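Local coordinates for putative aspartate aminotransferase (PDB 1IUG), which probably catalyses pyridoxal-phosphate-dependent transfer of amino groups between amino acids and 2-oxo acids, as a putative aspartate aminotransferase of the class-V family, at residues E65-V68 with K69-A73; E244-L247 with P248-E252; T230-I233 with N234-L237. All coordinates share one frame; numbering follows the deposited sequence.

Contact 1: E65-V68 with K69-A73; sequences EALV and KNLFA
Glu65 and Lys69, one turn apart on helix 60-71, lie side by side pointing the same way, and a salt bridge joins OE2 of Glu65 to NZ of Lys69 at 2.9 Å. The glutamate is extended, CG anti to the backbone N (chi1 179°). Lysine's first torsion (chi1 -75°) puts CG of Lys69 beside its own N and 3.2 Å from Glu65 O, and the bends farther out carry NZ back to the carboxylate. Both long chains are buried, so their charges need partners: Glu96 forms a second salt bridge with the lysine, and Tyr212 N of the second subunit donates to Glu65 OE1.

Asn70 suits the C-terminal part of the helix, because its amide can bond back to a carbonyl one turn earlier. Its ND2 reaches Ala66 O at 2.8 Å, in the carbonyl plane and on a lone pair, while Asn70 N approaches the same oxygen from above that plane at 3.1 Å. These two bonds, and others from the amide to the backbone of Leu213 and Leu215, hold the amide in place. Phe72 N then bonds to Val68 O at 3.1 Å, and this oxygen also lies at the phenyl edge.

Leucines serve the buried face, CD2 of Leu67 meeting CD1 of Leu71 at 4.2 Å. Both pack on Ala178 of strand 178-182, while Val68 rests on helix 85-96 and, with Phe72, touches Leu126 of strand 124-128.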
loop_
_atom_site.group_PDB
_atom_site.type_symbol
_atom_site.label_atom_id
_atom_site.label_comp_id
_atom_site.label_asym_id
_atom_site.label_seq_id
_atom_site.Cartn_x
_atom_site.Cartn_y
_atom_site.Cartn_z
ATOM N N GLU A 65 -0.337 12.456 2.614
ATOM C CA GLU A 65 0.484 13.069 1.575
ATOM C C GLU A 65 -0.326 13.363 0.319
ATOM O O GLU A 65 -0.159 14.416 -0.294
ATOM C CB GLU A 65 1.669 12.164 1.213
ATOM C CG GLU A 65 2.563 12.740 0.108
ATOM C CD GLU A 65 3.839 11.947 -0.110
ATOM O OE1 GLU A 65 4.292 11.256 0.823
ATOM O OE2 GLU A 65 4.401 12.027 -1.217
ATOM N N ALA A 66 -1.197 12.431 -0.063
ATOM C CA ALA A 66 -2.025 12.598 -1.253
ATOM C C ALA A 66 -3.006 13.754 -1.092
ATOM O O ALA A 66 -3.292 14.472 -2.051
ATOM C CB ALA A 66 -2.773 11.318 -1.559
ATOM N N LEU A 67 -3.532 13.909 0.121
ATOM C CA LEU A 67 -4.476 14.977 0.429
ATOM C C LEU A 67 -3.794 16.326 0.235
ATOM O O LEU A 67 -4.316 17.196 -0.461
ATOM C CB LEU A 67 -4.971 14.842 1.875
ATOM C CG LEU A 67 -6.020 15.814 2.441
ATOM C CD1 LEU A 67 -6.686 15.164 3.637
ATOM C CD2 LEU A 67 -5.406 17.160 2.848
ATOM N N VAL A 68 -2.621 16.477 0.851
ATOM C CA VAL A 68 -1.843 17.713 0.789
ATOM C C VAL A 68 -1.389 18.072 -0.626
ATOM O O VAL A 68 -1.574 19.206 -1.073
ATOM C CB VAL A 68 -0.615 17.635 1.735
ATOM C CG1 VAL A 68 0.272 18.871 1.581
ATOM C CG2 VAL A 68 -1.078 17.501 3.176
ATOM N N LYS A 69 -0.811 17.093 -1.321
ATOM C CA LYS A 69 -0.312 17.257 -2.689
ATOM C C LYS A 69 -1.390 17.649 -3.698
ATOM O O LYS A 69 -1.151 18.458 -4.589
ATOM C CB LYS A 69 0.305 15.945 -3.194
ATOM C CG LYS A 69 1.670 15.554 -2.649
ATOM C CD LYS A 69 2.715 16.587 -2.965
ATOM C CE LYS A 69 4.092 16.193 -2.451
ATOM N NZ LYS A 69 4.112 14.878 -1.761
ATOM N N ASN A 70 -2.559 17.032 -3.583
ATOM C CA ASN A 70 -3.639 17.280 -4.524
ATOM C C ASN A 70 -4.570 18.455 -4.256
ATOM O O ASN A 70 -5.466 18.719 -5.056
ATOM C CB ASN A 70 -4.450 15.998 -4.724
ATOM C CG ASN A 70 -3.670 14.926 -5.463
ATOM O OD1 ASN A 70 -3.859 14.725 -6.658
ATOM N ND2 ASN A 70 -2.787 14.237 -4.752
ATOM N N LEU A 71 -4.369 19.152 -3.142
ATOM C CA LEU A 71 -5.210 20.301 -2.804
ATOM C C LEU A 71 -4.425 21.596 -2.683
ATOM O O LEU A 71 -5.007 22.676 -2.671
ATOM C CB LEU A 71 -5.979 20.050 -1.508
ATOM C CG LEU A 71 -7.137 19.059 -1.620
ATOM C CD1 LEU A 71 -7.719 18.809 -0.248
ATOM C CD2 LEU A 71 -8.192 19.589 -2.577
ATOM N N PHE A 72 -3.105 21.482 -2.588
ATOM C CA PHE A 72 -2.244 22.647 -2.460
ATOM C C PHE A 72 -1.097 22.588 -3.466
ATOM O O PHE A 72 -0.440 21.552 -3.623
ATOM C CB PHE A 72 -1.692 22.745 -1.033
ATOM C CG PHE A 72 -2.755 22.853 0.026
ATOM C CD1 PHE A 72 -3.139 21.733 0.763
ATOM C CD2 PHE A 72 -3.389 24.068 0.275
ATOM C CE1 PHE A 72 -4.141 21.820 1.732
ATOM C CE2 PHE A 72 -4.389 24.169 1.239
ATOM C CZ PHE A 72 -4.768 23.041 1.970
ATOM N N ALA A 73 -0.898 23.691 -4.182
ATOM C CA ALA A 73 0.172 23.787 -5.168
ATOM C C ALA A 73 1.410 24.372 -4.492
ATOM O O ALA A 73 1.303 25.025 -3.449
ATOM C CB ALA A 73 -0.266 24.662 -6.339
#

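Contact 2: E244-L247 with P248-E252; sequences EEVL and PRLEE
Val246 and Leu247 meet Pro248, Arg249 and Leu250 at a helix-to-helix junction: near the end of helix 233-246 the chain passes through a short 3-10 turn (Leu247, Pro248) into helix 250-270, with Arg249 at the N-cap position of the second helix.

The polar part is carried by the backbone. Arg249 N bonds to Val246 O at 2.9 Å, an i to i+3 link whose N-H...O angle of 134° is well short of straight; the donor stands above the carbonyl plane. Leu250 N makes a weak bond, also i to i+3, to Leu247 O at 3.3 Å. Proline suits position 248, directly after Leu247, because its nitrogen offers no N-H to a carbonyl of the preceding turn and so cannot continue the alpha-helical bonding. The ring instead sets CD of Pro248 3.3 Å from Glu244 O.

Apolar contacts link the two helices across the turn. CB of Leu247 abuts CD of Pro248 at 3.5 Å. Leu247 suits the partly exposed junction because its methyls reach Leu250 and its side chain also packs on Leu42 and Glu45 of helix 30-47, while Val246 and Leu250 share Leu165.

Charged residues suit the solvent-exposed positions. Glu245 reaches out to form a salt bridge with Lys15, and Glu244 lies against Lys38 and Leu42.

With CG of Leu250 anti to its own N (chi1 -175°), CD1 of Leu250 comes within 4.4 Å of CG1 of Val246 and 4.5 Å of CD1 of Leu247.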
loop_
_atom_site.group_PDB
_atom_site.type_symbol
_atom_site.label_atom_id
_atom_site.label_comp_id
_atom_site.label_asym_id
_atom_site.label_seq_id
_atom_site.Cartn_x
_atom_site.Cartn_y
_atom_site.Cartn_z
ATOM N N GLU A 244 -20.440 -2.804 6.863
ATOM C CA GLU A 244 -21.807 -3.299 6.707
ATOM C C GLU A 244 -22.441 -3.657 8.047
ATOM O O GLU A 244 -23.642 -3.484 8.231
ATOM C CB GLU A 244 -21.849 -4.519 5.784
ATOM C CG GLU A 244 -21.949 -4.174 4.310
ATOM C CD GLU A 244 -21.923 -5.401 3.419
ATOM O OE1 GLU A 244 -21.070 -5.451 2.505
ATOM O OE2 GLU A 244 -22.756 -6.310 3.627
ATOM N N GLU A 245 -21.628 -4.147 8.979
ATOM C CA GLU A 245 -22.120 -4.527 10.295
ATOM C C GLU A 245 -22.172 -3.369 11.294
ATOM O O GLU A 245 -23.123 -3.255 12.068
ATOM C CB GLU A 245 -21.272 -5.661 10.878
ATOM C CG GLU A 245 -21.846 -6.224 12.176
ATOM C CD GLU A 245 -20.938 -7.234 12.846
ATOM O OE1 GLU A 245 -20.367 -6.901 13.909
ATOM O OE2 GLU A 245 -20.807 -8.362 12.322
ATOM N N VAL A 246 -21.162 -2.505 11.262
ATOM C CA VAL A 246 -21.082 -1.383 12.193
ATOM C C VAL A 246 -21.963 -0.172 11.890
ATOM O O VAL A 246 -22.591 0.372 12.795
ATOM C CB VAL A 246 -19.612 -0.916 12.378
ATOM C CG1 VAL A 246 -19.552 0.353 13.220
ATOM C CG2 VAL A 246 -18.800 -2.013 13.045
ATOM N N LEU A 247 -22.011 0.243 10.627
ATOM C CA LEU A 247 -22.795 1.411 10.230
ATOM C C LEU A 247 -24.263 1.473 10.683
ATOM O O LEU A 247 -24.745 2.542 11.075
ATOM C CB LEU A 247 -22.670 1.649 8.723
ATOM C CG LEU A 247 -21.933 2.933 8.323
ATOM C CD1 LEU A 247 -20.724 3.184 9.213
ATOM C CD2 LEU A 247 -21.514 2.858 6.867
ATOM N N PRO A 248 -24.999 0.343 10.627
ATOM C CA PRO A 248 -26.402 0.383 11.061
ATOM C C PRO A 248 -26.532 0.623 12.566
ATOM O O PRO A 248 -27.558 1.119 13.034
ATOM C CB PRO A 248 -26.918 -1.003 10.672
ATOM C CG PRO A 248 -26.067 -1.365 9.492
ATOM C CD PRO A 248 -24.703 -0.940 9.967
ATOM N N ARG A 249 -25.483 0.276 13.308
ATOM C CA ARG A 249 -25.448 0.441 14.762
ATOM C C ARG A 249 -24.322 1.397 15.159
ATOM O O ARG A 249 -23.732 1.251 16.229
ATOM C CB ARG A 249 -25.191 -0.910 15.439
ATOM C CG ARG A 249 -26.195 -2.011 15.139
ATOM C CD ARG A 249 -27.608 -1.640 15.574
ATOM N NE ARG A 249 -28.509 -2.792 15.526
ATOM C CZ ARG A 249 -29.817 -2.718 15.293
ATOM N NH1 ARG A 249 -30.398 -1.539 15.079
ATOM N NH2 ARG A 249 -30.550 -3.825 15.276
ATOM N N LEU A 250 -24.037 2.378 14.306
ATOM C CA LEU A 250 -22.955 3.333 14.556
ATOM C C LEU A 250 -22.968 3.995 15.932
ATOM O O LEU A 250 -21.960 3.961 16.643
ATOM C CB LEU A 250 -22.915 4.410 13.465
ATOM C CG LEU A 250 -21.741 5.393 13.556
ATOM C CD1 LEU A 250 -20.416 4.647 13.441
ATOM C CD2 LEU A 250 -21.854 6.449 12.473
ATOM N N GLU A 251 -24.114 4.564 16.308
ATOM C CA GLU A 251 -24.276 5.248 17.591
ATOM C C GLU A 251 -23.930 4.353 18.775
ATOM O O GLU A 251 -23.306 4.798 19.740
ATOM C CB GLU A 251 -25.707 5.768 17.739
ATOM C CG GLU A 251 -25.799 7.147 18.377
ATOM C CD GLU A 251 -25.110 8.224 17.549
ATOM O OE1 GLU A 251 -25.417 8.342 16.339
ATOM O OE2 GLU A 251 -24.263 8.956 18.111
ATOM N N GLU A 252 -24.339 3.091 18.694
ATOM C CA GLU A 252 -24.060 2.128 19.748
ATOM C C GLU A 252 -22.570 1.801 19.775
ATOM O O GLU A 252 -21.983 1.661 20.847
ATOM C CB GLU A 252 -24.876 0.846 19.545
ATOM C CG GLU A 252 -26.389 1.036 19.641
ATOM C CD GLU A 252 -27.059 1.338 18.300
ATOM O OE1 GLU A 252 -26.648 2.289 17.597
ATOM O OE2 GLU A 252 -28.021 0.618 17.954
#

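Contact 3: T230-I233 with N234-L237; sequences TPAI and NLVL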
loop_
_atom_site.group_PDB
_atom_site.type_symbol
_atom_site.label_atom_id
_atom_site.label_comp_id
_atom_site.label_asym_id
_atom_site.label_seq_id
_atom_site.Cartn_x
_atom_site.Cartn_y
_atom_site.Cartn_z
ATOM N N THR A 230 -3.449 -1.922 -9.329
ATOM C CA THR A 230 -4.075 -3.051 -8.654
ATOM C C THR A 230 -4.284 -2.681 -7.193
ATOM O O THR A 230 -3.350 -2.259 -6.508
ATOM C CB THR A 230 -3.220 -4.321 -8.735
ATOM O OG1 THR A 230 -2.876 -4.574 -10.101
ATOM C CG2 THR A 230 -3.996 -5.521 -8.196
ATOM N N PRO A 231 -5.534 -2.760 -6.717
ATOM C CA PRO A 231 -5.824 -2.421 -5.322
ATOM C C PRO A 231 -5.710 -3.654 -4.429
ATOM O O PRO A 231 -5.791 -4.788 -4.914
ATOM C CB PRO A 231 -7.270 -1.956 -5.401
ATOM C CG PRO A 231 -7.857 -2.951 -6.378
ATOM C CD PRO A 231 -6.775 -3.055 -7.461
ATOM N N ALA A 232 -5.509 -3.435 -3.133
ATOM C CA ALA A 232 -5.441 -4.545 -2.185
ATOM C C ALA A 232 -6.905 -4.954 -1.965
ATOM O O ALA A 232 -7.499 -4.690 -0.914
ATOM C CB ALA A 232 -4.794 -4.087 -0.879
ATOM N N ILE A 233 -7.474 -5.580 -2.995
ATOM C CA ILE A 233 -8.867 -6.017 -3.025
ATOM C C ILE A 233 -9.311 -6.889 -1.851
ATOM O O ILE A 233 -10.470 -6.829 -1.436
ATOM C CB ILE A 233 -9.184 -6.711 -4.387
ATOM C CG1 ILE A 233 -10.692 -6.914 -4.558
ATOM C CG2 ILE A 233 -8.423 -8.024 -4.512
ATOM C CD1 ILE A 233 -11.473 -5.615 -4.681
ATOM N N ASN A 234 -8.386 -7.674 -1.302
ATOM C CA ASN A 234 -8.675 -8.550 -0.162
ATOM C C ASN A 234 -9.021 -7.701 1.064
ATOM O O ASN A 234 -9.951 -8.014 1.810
ATOM C CB ASN A 234 -7.460 -9.431 0.160
ATOM C CG ASN A 234 -6.943 -10.189 -1.054
ATOM O OD1 ASN A 234 -6.508 -9.586 -2.039
ATOM N ND2 ASN A 234 -6.982 -11.515 -0.985
ATOM N N LEU A 235 -8.240 -6.643 1.276
ATOM C CA LEU A 235 -8.452 -5.729 2.392
ATOM C C LEU A 235 -9.729 -4.916 2.179
ATOM O O LEU A 235 -10.439 -4.610 3.132
ATOM C CB LEU A 235 -7.254 -4.792 2.550
ATOM C CG LEU A 235 -5.890 -5.423 2.830
ATOM C CD1 LEU A 235 -4.863 -4.324 3.025
ATOM C CD2 LEU A 235 -5.949 -6.291 4.065
ATOM N N VAL A 236 -10.012 -4.560 0.927
ATOM C CA VAL A 236 -11.213 -3.804 0.593
ATOM C C VAL A 236 -12.442 -4.616 1.004
ATOM O O VAL A 236 -13.408 -4.061 1.535
ATOM C CB VAL A 236 -11.266 -3.455 -0.922
ATOM C CG1 VAL A 236 -12.594 -2.802 -1.279
ATOM C CG2 VAL A 236 -10.127 -2.512 -1.277
ATOM N N LEU A 237 -12.380 -5.932 0.794
ATOM C CA LEU A 237 -13.467 -6.839 1.168
ATOM C C LEU A 237 -13.688 -6.780 2.673
ATOM O O LEU A 237 -14.829 -6.732 3.141
ATOM C CB LEU A 237 -13.132 -8.279 0.773
ATOM C CG LEU A 237 -13.615 -8.760 -0.593
ATOM C CD1 LEU A 237 -12.918 -10.067 -0.959
ATOM C CD2 LEU A 237 -15.131 -8.933 -0.561
#
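Ala232 and Ile233 start helix 233-246, and their carbonyls receive N-H groups from its first turn. Ala232 is both the N-cap residue and the centre of an inverse gamma turn, closed by a weak bond of 2.7 Å from Ile233 N to Pro231 O, which swings the incoming loop into the helix. The oxygen of Ala232 takes a bond from Val236 N at 3.1 Å and a weak one from Leu235 N; Ile233 O accepts from Leu237 N at 3.1 Å. Earlier in the loop, Thr230 OG1 hydrogen-bonds the pyridoxal-phosphate-bearing lysine side chain of the second subunit, so the turn joins this helix to a cofactor site.

The small methyl of Ala232 suits a buried corner, its CB lying against CD1 of Leu235 at 3.9 Å. Both side chains pack with Val236 on Leu193 of strand 193-198, and Val236 also reaches Phe36 and Ala39 of helix 30-47. Pro191 of the second subunit covers Ala232 and Asn234, whose amide oxygen is satisfied by Gln24.

Ile233 sends CG1 anti to the backbone N (chi1 -168°) and its CD1 to 4.3 Å from CB of Val236. CG2 is thereby left between the N and the carbonyl carbon. The Ile233 and Asn234 side chains cross at about a right angle, with Ile233 CG2 3.5 Å from Asn234 OD1.

Contacts 3 and 2 lie near the start and the far end of helix 233-246: 230-237 begins it and 244-252 leads on to helix 250-270, with centres 22 Å apart and nearest atoms about 6 Å apart. Both also rest on helix 30-47. Contact 1 comes earlier in the chain, in the C-terminal part of helix 60-71, its centre 24 Å from that of contact 3 and 31 Å from that of contact 2. Contacts 1 and 3 both reach the second subunit, whereas contact 2 touches no other chain. The loop leading into contact 3 touches the cofactor, through the hydrogen bond of Thr230 to the modified Lys185 of the second subunit.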